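Ser-thr phosphatase MSPP (Mycobacterium smegmatis, PDB 2JFR) probably dephosphorylates phosphoserine and phosphothreonine residues of proteins as a metal-dependent phosphatase of the PPM (PP2C) family, binding manganese and magnesium ions. Local coordinates at residues H145-R153 / F189-I197. Sequence-based numbering, arbitrary orientation. Where two conformers were deposited one is given.
Sequences HEARWHPQR and FAAADEALI
With CG anti to its carbonyl carbon (chi1 -65°) and a bend at chi3 (66°), R148 lays its guanidinium along the segment F189-A192, where its edge meets two carbonyl oxygens. NE and NH2 both donate to F189 O from one side of the guanidinium, with R148 NE 2.9 Å from F189 O; NE is tilted slightly from the carbonyl plane, whereas NH2 stands well above it. The straightest bond across the contact joins R148 NH2 to A192 O at 2.7 Å, in the carbonyl plane and on a lone pair. Flat groups hold the guanidinium from both sides: W149 CZ2 sits over the centre of one face, and F189 presents CD1 to the other, its ring nearly perpendicular at 86°. I197 CD1 in turn covers a face of the F189 ring. Water extends the contact, one molecule linking H145 ND1, R148 NH1 and E194 OE1, another bridging R148 O and A190 O. In one of its two conformers R153 NH2 adds weak bonds to this second water and to F189 O, its side chain then about 4 Å from a bound magnesium ion (nearest atoms). The buried arginine thus ties H145-R153 to the segment leading into helix 194-201, beside the metal centre of the PP2C fold, where D186 binds manganese.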
ATOM      1  N   HIS A 145      17.439   1.239   0.126  1.00 21.23           N
ATOM      2  CA  HIS A 145      17.916   0.218   1.042  1.00 22.92           C
ATOM      3  C   HIS A 145      18.306   0.833   2.382  1.00 25.29           C
ATOM      4  O   HIS A 145      17.981   0.352   3.437  1.00 25.80           O
ATOM      5  CB  HIS A 145      19.051  -0.602   0.388  1.00 23.59           C
ATOM      6  CG  HIS A 145      19.618  -1.602   1.333  1.00 25.25           C
ATOM      7  ND1 HIS A 145      18.974  -2.822   1.594  1.00 28.69           N
ATOM      8  CD2 HIS A 145      20.718  -1.570   2.109  1.00 30.64           C
ATOM      9  CE1 HIS A 145      19.727  -3.490   2.486  1.00 34.85           C
ATOM     10  NE2 HIS A 145      20.783  -2.762   2.816  1.00 33.69           N
ATOM     11  N   GLU A 146      19.093   1.919   2.284  1.00 26.08           N
ATOM     12  CA  GLU A 146      19.455   2.663   3.508  1.00 30.59           C
ATOM     13  C   GLU A 146      18.250   3.119   4.306  1.00 27.32           C
ATOM     14  O   GLU A 146      18.278   3.066   5.532  1.00 27.47           O
ATOM     15  CB  GLU A 146      20.317   3.927   3.192  1.00 31.64           C
ATOM     16  CG  GLU A 146      21.678   3.514   2.701  1.00 38.01           C
ATOM     17  CD  GLU A 146      22.494   4.497   1.936  1.00 40.91           C
ATOM     18  OE1 GLU A 146      22.099   5.561   1.428  1.00 38.64           O
ATOM     19  OE2 GLU A 146      23.707   4.170   1.819  1.00 66.41           O
ATOM     20  N   ALA A 147      17.195   3.595   3.606  1.00 25.88           N
ATOM     21  CA  ALA A 147      15.996   4.010   4.297  1.00 23.77           C
ATOM     22  C   ALA A 147      15.371   2.878   5.165  1.00 22.65           C
ATOM     23  O   ALA A 147      14.704   3.180   6.145  1.00 22.34           O
ATOM     24  CB  ALA A 147      15.007   4.579   3.283  1.00 24.73           C
ATOM     25  N   ARG A 148      15.559   1.589   4.816  1.00 23.62           N
ATOM     26  CA  ARG A 148      15.006   0.487   5.601  1.00 25.23           C
ATOM     27  C   ARG A 148      15.516   0.500   7.024  1.00 23.52           C
ATOM     28  O   ARG A 148      14.842   0.014   7.904  1.00 25.48           O
ATOM     29  CB  ARG A 148      15.338  -0.985   5.130  1.00 22.97           C
ATOM     30  CG  ARG A 148      14.769  -1.270   3.848  1.00 20.31           C
ATOM     31  CD  ARG A 148      15.134  -2.603   3.346  1.00 18.75           C
ATOM     32  NE  ARG A 148      14.588  -3.706   4.135  1.00 17.93           N
ATOM     33  CZ  ARG A 148      14.935  -4.988   4.069  1.00 18.10           C
ATOM     34  NH1 ARG A 148      15.810  -5.388   3.172  1.00 19.56           N
ATOM     35  NH2 ARG A 148      14.370  -5.876   4.875  1.00 19.15           N
ATOM     36  N   TRP A 149      16.750   1.038   7.211  1.00 23.05           N
ATOM     37  CA  TRP A 149      17.446   0.975   8.489  1.00 23.34           C
ATOM     38  C   TRP A 149      17.528   2.297   9.155  1.00 21.79           C
ATOM     39  O   TRP A 149      18.068   2.394  10.263  1.00 24.57           O
ATOM     40  CB  TRP A 149      18.868   0.331   8.289  1.00 23.60           C
ATOM     41  CG  TRP A 149      18.788  -0.830   7.330  1.00 21.04           C
ATOM     42  CD1 TRP A 149      19.350  -0.915   6.124  1.00 25.82           C
ATOM     43  CD2 TRP A 149      18.060  -2.078   7.570  1.00 19.57           C
ATOM     44  NE1 TRP A 149      19.040  -2.114   5.522  1.00 25.32           N
ATOM     45  CE2 TRP A 149      18.246  -2.833   6.400  1.00 22.23           C
ATOM     46  CE3 TRP A 149      17.282  -2.534   8.606  1.00 21.93           C
ATOM     47  CZ2 TRP A 149      17.682  -4.129   6.214  1.00 24.58           C
ATOM     48  CZ3 TRP A 149      16.733  -3.796   8.454  1.00 26.02           C
ATOM     49  CH2 TRP A 149      16.953  -4.538   7.273  1.00 26.22           C
ATOM     50  N   HIS A 150      16.953   3.317   8.540  1.00 20.70           N
ATOM     51  CA  HIS A 150      17.071   4.682   9.063  1.00 20.48           C
ATOM     52  C   HIS A 150      16.315   4.772  10.359  1.00 19.56           C
ATOM     53  O   HIS A 150      15.168   4.267  10.455  1.00 19.98           O
ATOM     54  CB  HIS A 150      16.547   5.689   8.039  1.00 21.87           C
ATOM     55  CG  HIS A 150      16.801   7.120   8.388  1.00 21.67           C
ATOM     56  ND1 HIS A 150      16.131   7.768   9.304  1.00 22.55           N
ATOM     57  CD2 HIS A 150      17.726   7.955   7.920  1.00 25.45           C
ATOM     58  CE1 HIS A 150      16.605   8.965   9.458  1.00 23.53           C
ATOM     59  NE2 HIS A 150      17.589   9.131   8.590  1.00 26.93           N
ATOM     60  N   PRO A 151      16.881   5.410  11.356  1.00 19.68           N
ATOM     61  CA  PRO A 151      16.230   5.393  12.665  1.00 19.51           C
ATOM     62  C   PRO A 151      14.965   6.165  12.761  1.00 20.14           C
ATOM     63  O   PRO A 151      14.258   6.064  13.763  1.00 23.15           O
ATOM     64  CB  PRO A 151      17.341   5.990  13.547  1.00 22.03           C
ATOM     65  CG  PRO A 151      18.176   6.845  12.633  1.00 23.31           C
ATOM     66  CD  PRO A 151      18.198   6.012  11.406  1.00 21.91           C
ATOM     67  N   GLN A 152      14.571   6.947  11.787  1.00 20.64           N
ATOM     68  CA  GLN A 152      13.303   7.630  11.806  0.65 22.12           C
ATOM     69  C   GLN A 152      12.417   7.206  10.640  1.00 19.38           C
ATOM     70  O   GLN A 152      11.472   7.893  10.281  1.00 20.29           O
ATOM     71  CB  GLN A 152      13.392   9.180  11.813  0.65 26.88           C
ATOM     72  CG  GLN A 152      13.711   9.645  13.264  0.65 29.82           C
ATOM     73  CD  GLN A 152      15.207   9.542  13.495  0.65 30.92           C
ATOM     74  OE1 GLN A 152      16.052   9.939  12.664  0.65 32.99           O
ATOM     75  NE2 GLN A 152      15.607   9.046  14.651  0.65 33.14           N
ATOM     76  N   ARG A 153      12.648   6.011  10.134  1.00 19.74           N
ATOM     77  CA  ARG A 153      11.815   5.353   9.129  0.56 21.59           C
ATOM     78  C   ARG A 153      10.339   5.333   9.530  1.00 19.60           C
ATOM     79  O   ARG A 153       9.432   5.317   8.701  1.00 22.12           O
ATOM     80  CB  ARG A 153      12.413   3.962   8.863  0.56 25.35           C
ATOM     81  CG  ARG A 153      11.580   2.783   9.214  0.56 33.88           C
ATOM     82  CD  ARG A 153      11.712   1.594   8.324  0.56 32.29           C
ATOM     83  NE  ARG A 153      11.288   1.594   6.948  0.56 41.59           N
ATOM     84  CZ  ARG A 153      11.277   0.429   6.300  0.56 42.26           C
ATOM     85  NH1 ARG A 153      10.888   0.447   5.000  0.56 60.40           N
ATOM     86  NH2 ARG A 153      11.613  -0.739   6.866  0.56 34.92           N
ATOM     87  N   PHE A 189       9.218  -5.171   4.461  1.00 16.18           N
ATOM     88  CA  PHE A 189      10.622  -4.834   4.401  1.00 16.18           C
ATOM     89  C   PHE A 189      11.206  -4.467   5.744  1.00 16.94           C
ATOM     90  O   PHE A 189      12.280  -3.906   5.869  1.00 17.80           O
ATOM     91  CB  PHE A 189      10.902  -3.776   3.321  1.00 18.21           C
ATOM     92  CG  PHE A 189      11.056  -4.324   1.928  1.00 17.17           C
ATOM     93  CD1 PHE A 189      12.337  -4.530   1.395  1.00 19.52           C
ATOM     94  CD2 PHE A 189       9.951  -4.596   1.146  1.00 18.46           C
ATOM     95  CE1 PHE A 189      12.499  -5.002   0.124  1.00 22.02           C
ATOM     96  CE2 PHE A 189      10.107  -5.067  -0.126  1.00 19.14           C
ATOM     97  CZ  PHE A 189      11.381  -5.273  -0.652  1.00 21.51           C
ATOM     98  N   ALA A 190      10.527  -4.819   6.844  1.00 16.89           N
ATOM     99  CA  ALA A 190      11.052  -4.483   8.176  1.00 17.45           C
ATOM    100  C   ALA A 190      12.382  -5.123   8.452  1.00 17.94           C
ATOM    101  O   ALA A 190      13.164  -4.553   9.225  1.00 20.01           O
ATOM    102  CB  ALA A 190      10.057  -4.918   9.235  1.00 19.50           C
ATOM    103  N   ALA A 191      12.612  -6.359   7.963  1.00 17.05           N
ATOM    104  CA  ALA A 191      13.742  -7.144   8.412  1.00 17.20           C
ATOM    105  C   ALA A 191      14.303  -8.148   7.422  1.00 17.35           C
ATOM    106  O   ALA A 191      15.483  -8.431   7.482  1.00 18.99           O
ATOM    107  CB  ALA A 191      13.367  -7.923   9.705  1.00 18.52           C
ATOM    108  N   ALA A 192      13.455  -8.764   6.606  1.00 16.88           N
ATOM    109  CA  ALA A 192      13.886  -9.909   5.853  1.00 17.30           C
ATOM    110  C   ALA A 192      14.873  -9.577   4.791  1.00 17.66           C
ATOM    111  O   ALA A 192      14.999  -8.469   4.296  1.00 18.03           O
ATOM    112  CB  ALA A 192      12.655 -10.512   5.194  1.00 18.21           C
ATOM    113  N   ASP A 193      15.620 -10.599   4.375  1.00 18.04           N
ATOM    114  CA  ASP A 193      16.530 -10.490   3.271  1.00 18.59           C
ATOM    115  C   ASP A 193      15.786 -10.115   1.995  1.00 17.91           C
ATOM    116  O   ASP A 193      14.828 -10.780   1.613  1.00 18.10           O
ATOM    117  CB  ASP A 193      17.227 -11.870   3.082  1.00 20.87           C
ATOM    118  CG  ASP A 193      18.289 -11.831   1.995  1.00 23.07           C
ATOM    119  OD1 ASP A 193      19.412 -11.685   2.474  1.00 42.25           O
ATOM    120  OD2 ASP A 193      18.028 -12.026   0.830  1.00 37.13           O
ATOM    121  N   GLU A 194      16.289  -9.108   1.302  1.00 18.17           N
ATOM    122  CA  GLU A 194      15.639  -8.658   0.086  1.00 18.76           C
ATOM    123  C   GLU A 194      15.540  -9.773  -0.972  1.00 17.86           C
ATOM    124  O   GLU A 194      14.528  -9.867  -1.616  1.00 18.31           O
ATOM    125  CB  GLU A 194      16.400  -7.501  -0.512  1.00 22.57           C
ATOM    126  CG  GLU A 194      15.824  -6.934  -1.827  1.00 27.53           C
ATOM    127  CD  GLU A 194      16.658  -5.837  -2.418  1.00 39.81           C
ATOM    128  OE1 GLU A 194      17.403  -5.198  -1.664  1.00 35.81           O
ATOM    129  OE2 GLU A 194      16.550  -5.552  -3.642  1.00 47.13           O
ATOM    130  N   ALA A 195      16.549 -10.601  -1.117  1.00 19.50           N
ATOM    131  CA  ALA A 195      16.492 -11.639  -2.086  1.00 20.88           C
ATOM    132  C   ALA A 195      15.369 -12.607  -1.797  1.00 19.63           C
ATOM    133  O   ALA A 195      14.679 -13.089  -2.693  1.00 20.59           O
ATOM    134  CB  ALA A 195      17.831 -12.414  -2.139  1.00 28.13           C
ATOM    135  N   LEU A 196      15.176 -12.870  -0.508  1.00 20.06           N
ATOM    136  CA  LEU A 196      14.075 -13.807  -0.216  0.63 19.77           C
ATOM    137  C   LEU A 196      12.712 -13.170  -0.378  1.00 18.62           C
ATOM    138  O   LEU A 196      11.762 -13.828  -0.811  1.00 20.07           O
ATOM    139  CB  LEU A 196      14.436 -14.324   1.169  0.63 17.58           C
ATOM    140  CG  LEU A 196      13.477 -15.432   1.573  0.63 17.54           C
ATOM    141  CD1 LEU A 196      13.671 -16.666   0.722  0.63 18.74           C
ATOM    142  CD2 LEU A 196      13.738 -15.733   3.040  0.63 18.45           C
ATOM    143  N   ILE A 197      12.592 -11.858  -0.123  1.00 16.75           N
ATOM    144  CA  ILE A 197      11.364 -11.139  -0.471  1.00 16.63           C
ATOM    145  C   ILE A 197      11.094 -11.260  -1.956  1.00 16.54           C
ATOM    146  O   ILE A 197       9.973 -11.545  -2.368  1.00 17.15           O
ATOM    147  CB  ILE A 197      11.409  -9.670  -0.024  1.00 16.40           C
ATOM    148  CG1 ILE A 197      11.480  -9.569   1.511  1.00 17.30           C
ATOM    149  CG2 ILE A 197      10.220  -8.914  -0.582  1.00 17.29           C
ATOM    150  CD1 ILE A 197      11.785  -8.176   2.004  1.00 18.01           C
TER
HETATM  151  O   HOH W   1      16.591  -4.027   0.660  1.00 23.56           O
HETATM  152  O   HOH W   2      18.272  -7.279   2.701  1.00 23.37           O
HETATM  153  O   HOH W   3      13.321  -1.796   8.649  1.00 59.98           O